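Local coordinates for protein aryl acylamidase (bacterium CSBL00001, PDB 4YJ6) that probably hydrolyses the amide bond of aryl acylamides, as a member of the amidase signature family of enzymes, at residues Pro94-Gly99 against Thr145-Thr150; Gly166-Val171 against Ala193-Tyr198; Ile204-Phe209 against Val254-Thr259; Leu275-Phe280 against Thr433-Phe438; Ala294-Glu299 against Ala475-Ala480. All coordinates share one frame; numbering follows the deposited sequence.

Contact 1 (Pro94-Gly99 against Thr145-Thr150); sequences PSTLGG and TFFGPT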
# COMPACT_ATOMS: atom_id res chain seq x y z
N PRO A 94 -1.28 -8.93 17.98
CA PRO A 94 -2.22 -7.84 18.29
C PRO A 94 -2.90 -7.33 17.03
O PRO A 94 -2.52 -7.70 15.91
CB PRO A 94 -1.34 -6.75 18.92
CG PRO A 94 0.05 -7.08 18.54
CD PRO A 94 0.12 -8.54 18.20
N SER A 95 -3.92 -6.52 17.22
CA SER A 95 -4.54 -5.81 16.11
C SER A 95 -5.19 -4.56 16.68
O SER A 95 -6.20 -4.65 17.35
CB SER A 95 -5.61 -6.70 15.45
OG SER A 95 -6.25 -5.97 14.39
N THR A 96 -4.61 -3.39 16.41
CA THR A 96 -5.12 -2.17 17.02
C THR A 96 -5.86 -1.27 16.04
O THR A 96 -6.25 -0.17 16.41
CB THR A 96 -3.99 -1.34 17.69
OG1 THR A 96 -3.14 -0.74 16.70
CG2 THR A 96 -3.13 -2.23 18.60
N LEU A 97 -6.06 -1.75 14.81
CA LEU A 97 -6.73 -0.97 13.76
C LEU A 97 -6.08 0.40 13.61
O LEU A 97 -6.76 1.43 13.53
CB LEU A 97 -8.23 -0.81 14.07
CG LEU A 97 -8.94 -2.14 14.38
CD1 LEU A 97 -10.47 -1.94 14.58
CD2 LEU A 97 -8.67 -3.15 13.27
N GLY A 98 -4.75 0.41 13.55
CA GLY A 98 -4.04 1.66 13.32
C GLY A 98 -3.92 2.55 14.55
O GLY A 98 -4.09 3.78 14.48
N GLY A 99 -3.64 1.95 15.70
CA GLY A 99 -3.26 2.75 16.85
C GLY A 99 -4.42 3.18 17.72
O GLY A 99 -4.40 4.27 18.30
N THR A 145 -2.60 8.68 17.87
CA THR A 145 -2.23 9.14 19.21
C THR A 145 -1.70 8.07 20.13
O THR A 145 -1.45 8.35 21.30
CB THR A 145 -3.41 9.82 19.90
OG1 THR A 145 -4.48 8.89 20.07
CG2 THR A 145 -3.89 11.00 19.09
N PHE A 146 -1.53 6.84 19.64
CA PHE A 146 -1.03 5.76 20.51
C PHE A 146 0.42 5.44 20.15
O PHE A 146 1.30 5.42 21.03
CB PHE A 146 -1.93 4.53 20.40
CG PHE A 146 -1.51 3.36 21.27
CD1 PHE A 146 -1.24 3.55 22.62
CD2 PHE A 146 -1.40 2.10 20.74
CE1 PHE A 146 -0.85 2.48 23.43
CE2 PHE A 146 -1.01 1.01 21.54
CZ PHE A 146 -0.73 1.22 22.89
N PHE A 147 0.70 5.19 18.87
CA PHE A 147 2.07 4.94 18.44
C PHE A 147 2.77 6.19 17.91
O PHE A 147 3.99 6.30 17.98
CB PHE A 147 2.10 3.88 17.32
CG PHE A 147 1.56 2.55 17.73
CD1 PHE A 147 0.42 2.05 17.14
CD2 PHE A 147 2.18 1.80 18.73
CE1 PHE A 147 -0.10 0.83 17.50
CE2 PHE A 147 1.68 0.57 19.11
CZ PHE A 147 0.54 0.06 18.49
N GLY A 148 2.00 7.13 17.36
CA GLY A 148 2.60 8.34 16.82
C GLY A 148 2.87 8.28 15.32
O GLY A 148 2.42 7.36 14.62
N PRO A 149 3.58 9.28 14.79
CA PRO A 149 3.76 9.34 13.34
C PRO A 149 4.87 8.46 12.79
O PRO A 149 5.94 8.33 13.39
CB PRO A 149 4.13 10.82 13.10
CG PRO A 149 4.84 11.22 14.39
CD PRO A 149 4.20 10.42 15.49
N THR A 150 4.65 7.86 11.62
CA THR A 150 5.73 7.18 10.93
C THR A 150 6.40 8.15 9.97
O THR A 150 5.74 8.72 9.09
CB THR A 150 5.25 5.93 10.17
OG1 THR A 150 4.76 4.96 11.11
CG2 THR A 150 6.38 5.29 9.38

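Contact 2 (Gly166-Val171 against Ala193-Tyr198); sequences GAAALV and AWTNTY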
# COMPACT_ATOMS: atom_id res chain seq x y z
N GLY A 166 4.20 2.63 7.77
CA GLY A 166 5.27 1.83 8.34
C GLY A 166 5.87 0.84 7.35
O GLY A 166 7.09 0.61 7.33
N ALA A 167 5.01 0.23 6.53
CA ALA A 167 5.46 -0.70 5.50
C ALA A 167 6.44 -0.00 4.54
O ALA A 167 7.57 -0.48 4.29
CB ALA A 167 4.24 -1.23 4.70
N ALA A 168 6.02 1.14 4.01
CA ALA A 168 6.84 1.82 3.03
C ALA A 168 8.15 2.33 3.66
O ALA A 168 9.19 2.26 3.04
CB ALA A 168 6.08 2.99 2.39
N ALA A 169 8.08 2.86 4.88
CA ALA A 169 9.26 3.43 5.53
C ALA A 169 10.34 2.35 5.75
O ALA A 169 11.51 2.56 5.46
CB ALA A 169 8.87 4.10 6.88
N LEU A 170 9.94 1.17 6.20
CA LEU A 170 10.93 0.11 6.36
C LEU A 170 11.58 -0.28 5.04
O LEU A 170 12.80 -0.48 4.98
CB LEU A 170 10.31 -1.15 7.00
CG LEU A 170 9.86 -0.96 8.45
CD1 LEU A 170 9.27 -2.30 8.98
CD2 LEU A 170 11.04 -0.54 9.33
N VAL A 171 10.79 -0.38 3.97
CA VAL A 171 11.33 -0.75 2.67
C VAL A 171 12.23 0.37 2.13
O VAL A 171 13.29 0.09 1.58
CB VAL A 171 10.19 -1.09 1.68
CG1 VAL A 171 10.72 -1.32 0.24
CG2 VAL A 171 9.44 -2.34 2.23
N ALA A 193 4.70 6.26 -3.11
CA ALA A 193 4.98 7.50 -3.88
C ALA A 193 5.83 8.45 -3.04
O ALA A 193 6.79 9.05 -3.54
CB ALA A 193 3.66 8.17 -4.26
N TRP A 194 5.47 8.63 -1.77
CA TRP A 194 6.25 9.56 -0.94
C TRP A 194 7.59 9.03 -0.45
O TRP A 194 8.32 9.77 0.19
CB TRP A 194 5.42 9.98 0.28
CG TRP A 194 4.40 11.07 0.01
CD1 TRP A 194 4.13 11.66 -1.20
CD2 TRP A 194 3.54 11.69 0.97
NE1 TRP A 194 3.14 12.61 -1.04
CE2 TRP A 194 2.77 12.66 0.27
CE3 TRP A 194 3.35 11.54 2.35
CZ2 TRP A 194 1.81 13.45 0.90
CZ3 TRP A 194 2.40 12.34 2.99
CH2 TRP A 194 1.63 13.27 2.25
N THR A 195 7.90 7.75 -0.68
CA THR A 195 9.15 7.15 -0.15
C THR A 195 10.04 6.49 -1.20
O THR A 195 10.96 5.75 -0.86
CB THR A 195 8.86 6.09 0.96
OG1 THR A 195 8.04 5.07 0.39
CG2 THR A 195 8.16 6.73 2.13
N ASN A 196 9.80 6.78 -2.48
CA ASN A 196 10.68 6.26 -3.54
C ASN A 196 10.63 4.73 -3.55
O ASN A 196 11.62 4.10 -3.85
CB ASN A 196 12.16 6.72 -3.34
CG ASN A 196 12.99 6.59 -4.59
OD1 ASN A 196 12.67 7.20 -5.60
ND2 ASN A 196 14.08 5.82 -4.52
N THR A 197 9.48 4.15 -3.21
CA THR A 197 9.34 2.70 -3.33
C THR A 197 8.24 2.33 -4.32
O THR A 197 7.48 3.18 -4.78
CB THR A 197 9.09 2.07 -1.96
OG1 THR A 197 8.02 2.76 -1.29
CG2 THR A 197 10.38 2.18 -1.10
N TYR A 198 8.25 1.06 -4.71
CA TYR A 198 7.30 0.57 -5.71
C TYR A 198 6.12 -0.08 -5.00
O TYR A 198 6.30 -1.01 -4.21
CB TYR A 198 8.02 -0.42 -6.59
CG TYR A 198 7.16 -1.02 -7.69
CD1 TYR A 198 6.75 -0.24 -8.79
CD2 TYR A 198 6.75 -2.35 -7.64
CE1 TYR A 198 5.99 -0.78 -9.80
CE2 TYR A 198 5.97 -2.90 -8.65
CZ TYR A 198 5.59 -2.11 -9.72
OH TYR A 198 4.83 -2.66 -10.70

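Contact 3 (Ile204-Phe209 against Val254-Thr259); sequences IGRVPF and VKLDFT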
# COMPACT_ATOMS: atom_id res chain seq x y z
N ILE A 204 -8.84 -6.18 -8.75
CA ILE A 204 -9.76 -6.79 -7.78
C ILE A 204 -9.89 -8.31 -8.09
O ILE A 204 -10.01 -8.74 -9.24
CB ILE A 204 -11.14 -6.02 -7.74
CG1 ILE A 204 -12.06 -6.64 -6.66
CG2 ILE A 204 -11.86 -6.09 -9.13
CD1 ILE A 204 -11.53 -6.47 -5.16
N GLY A 205 -9.87 -9.11 -7.02
CA GLY A 205 -9.95 -10.56 -7.15
C GLY A 205 -8.64 -11.27 -7.39
O GLY A 205 -8.61 -12.50 -7.35
N ARG A 206 -7.57 -10.54 -7.67
CA ARG A 206 -6.27 -11.14 -7.95
C ARG A 206 -5.63 -11.72 -6.68
O ARG A 206 -5.14 -12.84 -6.69
CB ARG A 206 -5.33 -10.08 -8.58
CG ARG A 206 -3.95 -10.62 -8.99
CD ARG A 206 -4.07 -11.64 -10.13
NE ARG A 206 -4.49 -10.96 -11.35
CZ ARG A 206 -5.21 -11.52 -12.33
NH1 ARG A 206 -5.63 -12.78 -12.26
NH2 ARG A 206 -5.49 -10.80 -13.42
N VAL A 207 -5.63 -10.94 -5.61
CA VAL A 207 -5.16 -11.42 -4.28
C VAL A 207 -6.38 -11.50 -3.36
O VAL A 207 -7.19 -10.57 -3.29
CB VAL A 207 -4.15 -10.39 -3.69
CG1 VAL A 207 -3.68 -10.77 -2.25
CG2 VAL A 207 -2.95 -10.25 -4.61
N PRO A 208 -6.56 -12.62 -2.65
CA PRO A 208 -7.75 -12.74 -1.81
C PRO A 208 -7.83 -11.62 -0.78
O PRO A 208 -6.79 -11.19 -0.26
CB PRO A 208 -7.55 -14.09 -1.06
CG PRO A 208 -6.54 -14.86 -1.87
CD PRO A 208 -5.68 -13.82 -2.62
N PHE A 209 -9.04 -11.12 -0.50
CA PHE A 209 -9.23 -10.20 0.60
C PHE A 209 -10.37 -10.75 1.44
O PHE A 209 -11.44 -11.02 0.90
CB PHE A 209 -9.61 -8.79 0.09
CG PHE A 209 -9.43 -7.74 1.16
CD1 PHE A 209 -10.37 -7.61 2.18
CD2 PHE A 209 -8.29 -6.96 1.19
CE1 PHE A 209 -10.19 -6.68 3.21
CE2 PHE A 209 -8.08 -6.01 2.21
CZ PHE A 209 -9.05 -5.87 3.23
N VAL A 254 -7.57 -17.87 -11.61
CA VAL A 254 -6.53 -17.88 -12.63
C VAL A 254 -5.17 -17.84 -11.97
O VAL A 254 -5.02 -17.30 -10.88
CB VAL A 254 -6.71 -16.81 -13.81
CG1 VAL A 254 -8.09 -16.13 -13.83
CG2 VAL A 254 -5.52 -15.88 -14.01
N LYS A 255 -4.20 -18.47 -12.65
CA LYS A 255 -2.83 -18.55 -12.17
C LYS A 255 -1.95 -17.82 -13.17
O LYS A 255 -2.05 -18.06 -14.38
CB LYS A 255 -2.37 -19.99 -12.05
CG LYS A 255 -3.27 -20.81 -11.15
CD LYS A 255 -2.78 -22.24 -11.01
CE LYS A 255 -3.64 -23.00 -10.02
NZ LYS A 255 -3.14 -24.40 -9.85
N LEU A 256 -1.11 -16.92 -12.65
CA LEU A 256 -0.20 -16.13 -13.50
C LEU A 256 1.23 -16.29 -13.02
O LEU A 256 1.48 -16.65 -11.87
CB LEU A 256 -0.54 -14.64 -13.38
CG LEU A 256 -1.93 -14.22 -13.83
CD1 LEU A 256 -2.14 -12.72 -13.53
CD2 LEU A 256 -2.11 -14.52 -15.33
N ASP A 257 2.18 -16.00 -13.90
CA ASP A 257 3.55 -15.86 -13.46
C ASP A 257 3.93 -14.40 -13.69
O ASP A 257 4.20 -13.97 -14.81
CB ASP A 257 4.48 -16.82 -14.23
CG ASP A 257 5.94 -16.58 -13.94
OD1 ASP A 257 6.26 -15.81 -13.02
OD2 ASP A 257 6.80 -17.17 -14.66
N PHE A 258 3.94 -13.63 -12.62
CA PHE A 258 4.21 -12.20 -12.72
C PHE A 258 5.62 -11.93 -13.23
O PHE A 258 5.89 -10.88 -13.81
CB PHE A 258 4.03 -11.57 -11.32
CG PHE A 258 2.58 -11.30 -10.98
CD1 PHE A 258 1.70 -12.34 -10.68
CD2 PHE A 258 2.11 -9.99 -10.98
CE1 PHE A 258 0.34 -12.08 -10.37
CE2 PHE A 258 0.77 -9.70 -10.65
CZ PHE A 258 -0.12 -10.76 -10.36
N THR A 259 6.56 -12.86 -12.97
CA THR A 259 7.94 -12.60 -13.42
C THR A 259 8.06 -12.68 -14.94
O THR A 259 9.03 -12.18 -15.52
CB THR A 259 8.98 -13.57 -12.76
OG1 THR A 259 8.78 -14.89 -13.24
CG2 THR A 259 8.86 -13.53 -11.24
O HOH W 1 -5.41 -14.69 -10.12

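Contact 4 (Leu275-Phe280 against Thr433-Phe438); sequences LNYGVF and TYLTNF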
# COMPACT_ATOMS: atom_id res chain seq x y z
N LEU A 275 -2.45 14.54 -16.24
CA LEU A 275 -1.72 15.10 -15.12
C LEU A 275 -2.59 15.38 -13.89
O LEU A 275 -2.07 15.73 -12.84
CB LEU A 275 -0.96 16.37 -15.56
CG LEU A 275 -0.01 16.08 -16.73
CD1 LEU A 275 0.64 17.39 -17.21
CD2 LEU A 275 1.07 15.04 -16.36
N ASN A 276 -3.91 15.22 -14.00
CA ASN A 276 -4.78 15.52 -12.88
C ASN A 276 -6.16 14.89 -13.01
O ASN A 276 -7.07 15.24 -12.26
CB ASN A 276 -4.95 17.06 -12.76
CG ASN A 276 -5.48 17.69 -14.03
OD1 ASN A 276 -5.91 17.01 -14.98
ND2 ASN A 276 -5.39 19.03 -14.09
N TYR A 277 -6.29 13.91 -13.92
CA TYR A 277 -7.57 13.26 -14.22
C TYR A 277 -8.66 14.26 -14.54
O TYR A 277 -9.86 13.94 -14.44
CB TYR A 277 -8.03 12.36 -13.05
CG TYR A 277 -7.08 11.25 -12.65
CD1 TYR A 277 -7.16 9.98 -13.26
CD2 TYR A 277 -6.17 11.41 -11.64
CE1 TYR A 277 -6.32 8.91 -12.85
CE2 TYR A 277 -5.34 10.33 -11.21
CZ TYR A 277 -5.41 9.09 -11.83
OH TYR A 277 -4.58 8.05 -11.40
N GLY A 278 -8.25 15.45 -14.98
CA GLY A 278 -9.18 16.50 -15.36
C GLY A 278 -9.95 17.16 -14.23
O GLY A 278 -10.73 18.08 -14.48
N VAL A 279 -9.77 16.68 -13.00
CA VAL A 279 -10.59 17.17 -11.88
C VAL A 279 -9.81 17.53 -10.62
O VAL A 279 -10.37 18.20 -9.76
CB VAL A 279 -11.69 16.16 -11.45
CG1 VAL A 279 -12.69 15.95 -12.59
CG2 VAL A 279 -11.07 14.82 -11.08
N PHE A 280 -8.55 17.09 -10.47
CA PHE A 280 -7.82 17.40 -9.22
C PHE A 280 -6.88 18.59 -9.38
O PHE A 280 -6.29 18.77 -10.45
CB PHE A 280 -6.91 16.24 -8.79
CG PHE A 280 -7.64 14.97 -8.41
CD1 PHE A 280 -7.88 13.99 -9.38
CD2 PHE A 280 -8.08 14.76 -7.11
CE1 PHE A 280 -8.54 12.81 -9.05
CE2 PHE A 280 -8.75 13.59 -6.75
CZ PHE A 280 -8.97 12.60 -7.72
N THR A 433 -5.13 8.15 -6.31
CA THR A 433 -5.22 6.68 -6.30
C THR A 433 -6.62 6.12 -6.01
O THR A 433 -6.92 4.99 -6.44
CB THR A 433 -4.33 6.15 -5.15
OG1 THR A 433 -4.51 6.97 -3.98
CG2 THR A 433 -2.87 6.30 -5.56
N TYR A 434 -7.47 6.86 -5.28
CA TYR A 434 -8.73 6.24 -4.86
C TYR A 434 -9.63 5.90 -6.06
O TYR A 434 -10.58 5.11 -5.90
CB TYR A 434 -9.52 7.06 -3.80
CG TYR A 434 -10.06 8.41 -4.24
CD1 TYR A 434 -11.09 8.51 -5.19
CD2 TYR A 434 -9.59 9.59 -3.66
CE1 TYR A 434 -11.60 9.76 -5.58
CE2 TYR A 434 -10.08 10.83 -4.04
CZ TYR A 434 -11.08 10.91 -5.00
OH TYR A 434 -11.58 12.15 -5.37
N LEU A 435 -9.36 6.49 -7.23
CA LEU A 435 -10.19 6.15 -8.40
C LEU A 435 -10.17 4.63 -8.68
O LEU A 435 -11.19 4.10 -9.12
CB LEU A 435 -9.75 6.90 -9.64
CG LEU A 435 -9.87 8.42 -9.52
CD1 LEU A 435 -9.29 9.08 -10.80
CD2 LEU A 435 -11.30 8.83 -9.29
N THR A 436 -9.04 3.94 -8.47
CA THR A 436 -9.03 2.50 -8.78
C THR A 436 -9.63 1.67 -7.65
O THR A 436 -9.93 0.50 -7.84
CB THR A 436 -7.62 1.96 -9.07
OG1 THR A 436 -6.83 2.05 -7.88
CG2 THR A 436 -6.95 2.78 -10.18
N ASN A 437 -9.81 2.25 -6.47
CA ASN A 437 -10.65 1.58 -5.46
C ASN A 437 -12.13 1.68 -5.85
O ASN A 437 -12.92 0.85 -5.48
CB ASN A 437 -10.41 2.16 -4.06
CG ASN A 437 -8.96 2.06 -3.66
OD1 ASN A 437 -8.21 3.01 -3.87
ND2 ASN A 437 -8.56 0.92 -3.11
N PHE A 438 -12.50 2.72 -6.60
CA PHE A 438 -13.83 2.71 -7.21
C PHE A 438 -13.91 1.72 -8.37
O PHE A 438 -14.91 1.02 -8.52
CB PHE A 438 -14.17 4.09 -7.80
CG PHE A 438 -14.47 5.14 -6.78
CD1 PHE A 438 -14.87 4.81 -5.49
CD2 PHE A 438 -14.42 6.48 -7.15
CE1 PHE A 438 -15.17 5.85 -4.55
CE2 PHE A 438 -14.73 7.49 -6.24
CZ PHE A 438 -15.11 7.18 -4.95

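Contact 5 (Ala294-Glu299 against Ala475-Ala480); sequences ARVFTE and AAFERA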
# COMPACT_ATOMS: atom_id res chain seq x y z
N ALA A 294 6.64 10.40 -18.40
CA ALA A 294 5.86 9.77 -19.46
C ALA A 294 6.67 9.64 -20.74
O ALA A 294 6.49 8.71 -21.52
CB ALA A 294 4.59 10.59 -19.74
N ARG A 295 7.58 10.58 -20.96
CA ARG A 295 8.37 10.57 -22.18
C ARG A 295 9.39 9.46 -22.19
O ARG A 295 9.89 9.08 -23.24
CB ARG A 295 9.04 11.93 -22.38
CG ARG A 295 8.00 12.95 -22.91
CD ARG A 295 8.48 14.34 -22.82
NE ARG A 295 7.66 15.21 -23.66
CZ ARG A 295 6.56 15.84 -23.27
NH1 ARG A 295 6.10 15.72 -22.03
NH2 ARG A 295 5.93 16.64 -24.16
N VAL A 296 9.66 8.89 -21.01
CA VAL A 296 10.55 7.73 -20.97
C VAL A 296 9.96 6.63 -21.83
O VAL A 296 10.68 5.92 -22.54
CB VAL A 296 10.78 7.26 -19.52
CG1 VAL A 296 11.56 5.89 -19.49
CG2 VAL A 296 11.53 8.35 -18.73
N PHE A 297 8.63 6.50 -21.81
CA PHE A 297 8.00 5.43 -22.57
C PHE A 297 8.05 5.65 -24.08
O PHE A 297 8.12 4.69 -24.83
CB PHE A 297 6.55 5.29 -22.13
CG PHE A 297 6.42 4.74 -20.73
CD1 PHE A 297 6.75 3.43 -20.46
CD2 PHE A 297 6.00 5.54 -19.69
CE1 PHE A 297 6.63 2.92 -19.14
CE2 PHE A 297 5.88 5.03 -18.38
CZ PHE A 297 6.20 3.72 -18.13
N THR A 298 8.04 6.91 -24.51
CA THR A 298 8.09 7.17 -25.95
C THR A 298 9.45 6.72 -26.49
O THR A 298 9.55 6.28 -27.62
CB THR A 298 7.87 8.66 -26.29
OG1 THR A 298 9.00 9.41 -25.85
CG2 THR A 298 6.62 9.21 -25.68
N GLU A 299 10.50 6.82 -25.68
CA GLU A 299 11.83 6.34 -26.11
C GLU A 299 11.93 4.83 -26.16
O GLU A 299 12.82 4.29 -26.82
CB GLU A 299 12.91 6.87 -25.18
CG GLU A 299 13.09 8.34 -25.30
CD GLU A 299 13.37 8.77 -26.73
OE1 GLU A 299 14.29 8.19 -27.35
OE2 GLU A 299 12.64 9.68 -27.24
N ALA A 475 8.60 -2.39 -15.05
CA ALA A 475 9.98 -2.86 -15.17
C ALA A 475 10.69 -2.11 -16.30
O ALA A 475 11.88 -1.86 -16.21
CB ALA A 475 10.04 -4.37 -15.42
N ALA A 476 9.97 -1.83 -17.37
CA ALA A 476 10.56 -1.07 -18.49
C ALA A 476 10.99 0.32 -18.01
O ALA A 476 12.10 0.82 -18.33
CB ALA A 476 9.56 -1.00 -19.62
N PHE A 477 10.13 0.97 -17.24
CA PHE A 477 10.45 2.30 -16.70
C PHE A 477 11.63 2.19 -15.72
O PHE A 477 12.51 3.03 -15.70
CB PHE A 477 9.22 2.91 -16.02
CG PHE A 477 9.43 4.30 -15.52
CD1 PHE A 477 9.32 5.37 -16.40
CD2 PHE A 477 9.76 4.55 -14.19
CE1 PHE A 477 9.54 6.69 -15.95
CE2 PHE A 477 9.96 5.84 -13.72
CZ PHE A 477 9.85 6.92 -14.60
N GLU A 478 11.66 1.14 -14.90
CA GLU A 478 12.71 0.96 -13.93
C GLU A 478 14.07 0.86 -14.61
O GLU A 478 15.06 1.39 -14.09
CB GLU A 478 12.42 -0.34 -13.14
CG GLU A 478 13.39 -0.63 -12.01
CD GLU A 478 13.04 -1.95 -11.34
OE1 GLU A 478 12.78 -2.93 -12.07
OE2 GLU A 478 13.04 -1.98 -10.11
N ARG A 479 14.13 0.18 -15.74
CA ARG A 479 15.39 0.03 -16.47
C ARG A 479 15.83 1.37 -17.07
O ARG A 479 17.01 1.73 -17.03
CB ARG A 479 15.25 -0.96 -17.60
CG ARG A 479 15.18 -2.42 -17.11
CD ARG A 479 15.27 -3.38 -18.28
NE ARG A 479 14.08 -3.35 -19.13
CZ ARG A 479 12.98 -4.07 -18.92
NH1 ARG A 479 12.92 -4.90 -17.90
NH2 ARG A 479 11.95 -3.99 -19.76
N ALA A 480 14.86 2.09 -17.64
CA ALA A 480 15.16 3.31 -18.42
C ALA A 480 15.32 4.55 -17.54
O ALA A 480 16.03 5.51 -17.90
CB ALA A 480 14.08 3.55 -19.44

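Contact 1 (Pro94-Gly99 against Thr145-Thr150)
T96 meets the edge of the F147 ring from within an ST motif, a turn in which a threonine hydroxyl holds the chain three residues on. Two loops join here, one following strand 80-84 and the other strand 126-131. The polar bonds are internal to the first loop or lead out of the pair: T96 OG1 accepts the backbone N-H of G99 at 2.9 Å (N-H...O 149°) and is also hydrogen-bonded to D85 OD2. The hydroxyl gets there because it stands between the backbone N and the carbonyl carbon (chi1 72°). An alanine here would remove that hydroxyl and is likely to leave both G99 N and D85 without this partner, freeing the turn to shift beside F147. No hydrogen bond joins the two loops, which meet by van der Waals contact alone. G99 offers bare backbone: its CA lies 3.8 Å from F147 CD1, and its carbonyl O comes within 3.3 Å of F146 CB. F146 CD2 stands 3.6 Å above one face of the F147 ring, toward its rim. N144 OD1 accepts from F146 N, F147 N and G148 N. In the plane of the F147 ring, T96 OG1 lies 3.5 Å from CE1.

Contact 2 (Gly166-Val171 against Ala193-Tyr198)
Between A168 and T195 there is no flat group at all, and the aromatic rings of residues 193-198 are turned to other partners. The W194 indole meets the ring of W430 with planes only about 5° apart, while the Y198 OH is hydrogen-bonded to S474. This leaves small side chains to make the interface. The methyl of A168 points at a pair of threonine hydroxyls, lying 3.5 Å from T195 OG1 and 4.2 Å from T197 OG1. Farther along the helix, V171 CG1 touches T197 CG2 at 3.8 Å, methyl to methyl. The two buried hydroxyls are satisfied by each other and by P191: T197 OG1 donates to T195 OG1 at 2.9 Å, and T195 OG1 is in turn bonded to P191 O. Between the threonines N196, with a positive phi (62°), follows the helix in a Schellman motif. G166 ends the glycine- and serine-rich stretch that is the sequence hallmark of amidase signature enzymes, and helix 165-172 starts there. Deep in the protein, this helix packs on the C-terminal end of helix 190-195; A167 and T197 both touch I227 of strand 223-228, and the chain runs on from the turn into strand 198-201.

Contact 3 (Ile204-Phe209 against Val254-Thr259)
Two irregular loops, one after strand 198-201 and one after helix 231-241, are pinned together by R206, which reaches across to V254, L256 and F258. The guanidinium meets L256 and V254. L256 CD1 sits over the centre of one face, 3.5 Å from R206 CZ, and the two side chains run at about a right angle. At the edge, in the guanidinium plane, a water accepts from R206 NH1 (2.9 Å) and donates to V254 O (2.7 Å), which ties the charged group to the backbone of 254-259. V254 CG2 also lies 3.6 Å from R206 NH1. The aliphatic part serves too: R206 CD approaches F258 CZ at 4.1 Å near the plane of the ring. Bends at chi2 (66°) and chi3 (68°) fold the chain to do both. R206 NE makes a salt bridge with D467, so the charge is matched by a carboxylate from a third element. A leucine in its place would probably leave D467 without its mate and V254 O without the bridging water. Around the site, F258 packs on A235 and M238 of helix 231-241 and on L468 and I471 of helix 467-480, so that the joined loops lie against both helices.

Contact 4 (Leu275-Phe280 against Thr433-Phe438)
L435 CD1 lies over one face of the Y277 ring, a CH-pi contact with the methyl 3.5 Å from the ring centroid and 18° off its normal. The same methyl also reaches the edge of the F280 ring, 4.2 Å from CE1, so a single branch of the leucine touches two aromatics of the loop. F280 then turns its own edge toward the face of Y434 in an offset edge-to-face pair, with centroids 5.8 Å apart and planes at 65°; Y434 OH passes 3.5 Å from F280 CE2. Behind this first shell, the loop is shaped by N276. Its OD1 accepts G278 N at 2.8 Å, an Asx turn, and its carbonyl O takes both V279 N and F280 N. Positive phi at Y277 (52°) and G278 belongs to the same tight bend, which points Y277 and F280 toward helix 434-439. On the helical side, M318 touches Y434 and L435, while V381 and M385 of helix 368-389 touch L435. Y277 also leans on L459 and I461 of strand 454-462. The loop links strand 270-273 to helix 284-299 in the beta-alpha-beta unit completed by parallel strand 303-306, part of the mixed sheet characteristic of amidase signature enzymes.

Contact 5 (Ala294-Glu299 against Ala475-Ala480)
V296 is the first residue of 294-299 to meet the other helix, and it touches both F477 and A480. Its CG1, anti to the backbone N (chi1 171°), is pressed against A480 CB at 3.4 Å, tighter than normal van der Waals contact. Its other branch, CG2, approaches F477 CE1 at 3.8 Å, and the valine and phenylalanine side chains cross at about a right angle. Next comes F297, whose CZ lies 3.8 Å from F477 CB. Their rings are 5.7 Å apart between centroids, with planes inclined by 31°. F477 is thus touched by both residues, V296 along the CD1-CE1 side of its ring and F297 near its root. T298 turns back to its own helix: OG1 donates to R295 O at 2.8 Å, in the carbonyl plane on a lone pair. No hydrogen bond joins the two segments. Their axes approach to 10.0 Å and cross almost perpendicularly, at 93°, near the C-terminal ends of helices 284-299 and 467-480. Both helices rest on one sheet here: F297 touches M458 and I460 of strand 454-462, L396 of strand 394-398 and V304 of strand 303-306, and F477 shares M458.

Overall arrangement
The five contacts sample one amidase fold from core to periphery. Contacts 1, 2 and 3 follow in series, whereas contacts 4 and 5 interleave and so bind the middle of the chain to its C-terminal part. Contact 2 is the most central and touches contact 1, where T150 packs on G166 and A169. The remaining pairs do not touch, contacts 1 and 5 being farthest apart, with centres about 38 Å apart. Helix 467-480 is common ground for contacts 3 and 5; contacts 4 and 5 share a beta-alpha-beta unit, by the loop before helix 284-299 and by its end. Contacts 2 to 5 lie about the large mixed sheet, contact 1 beside the small one holding strand 48-51.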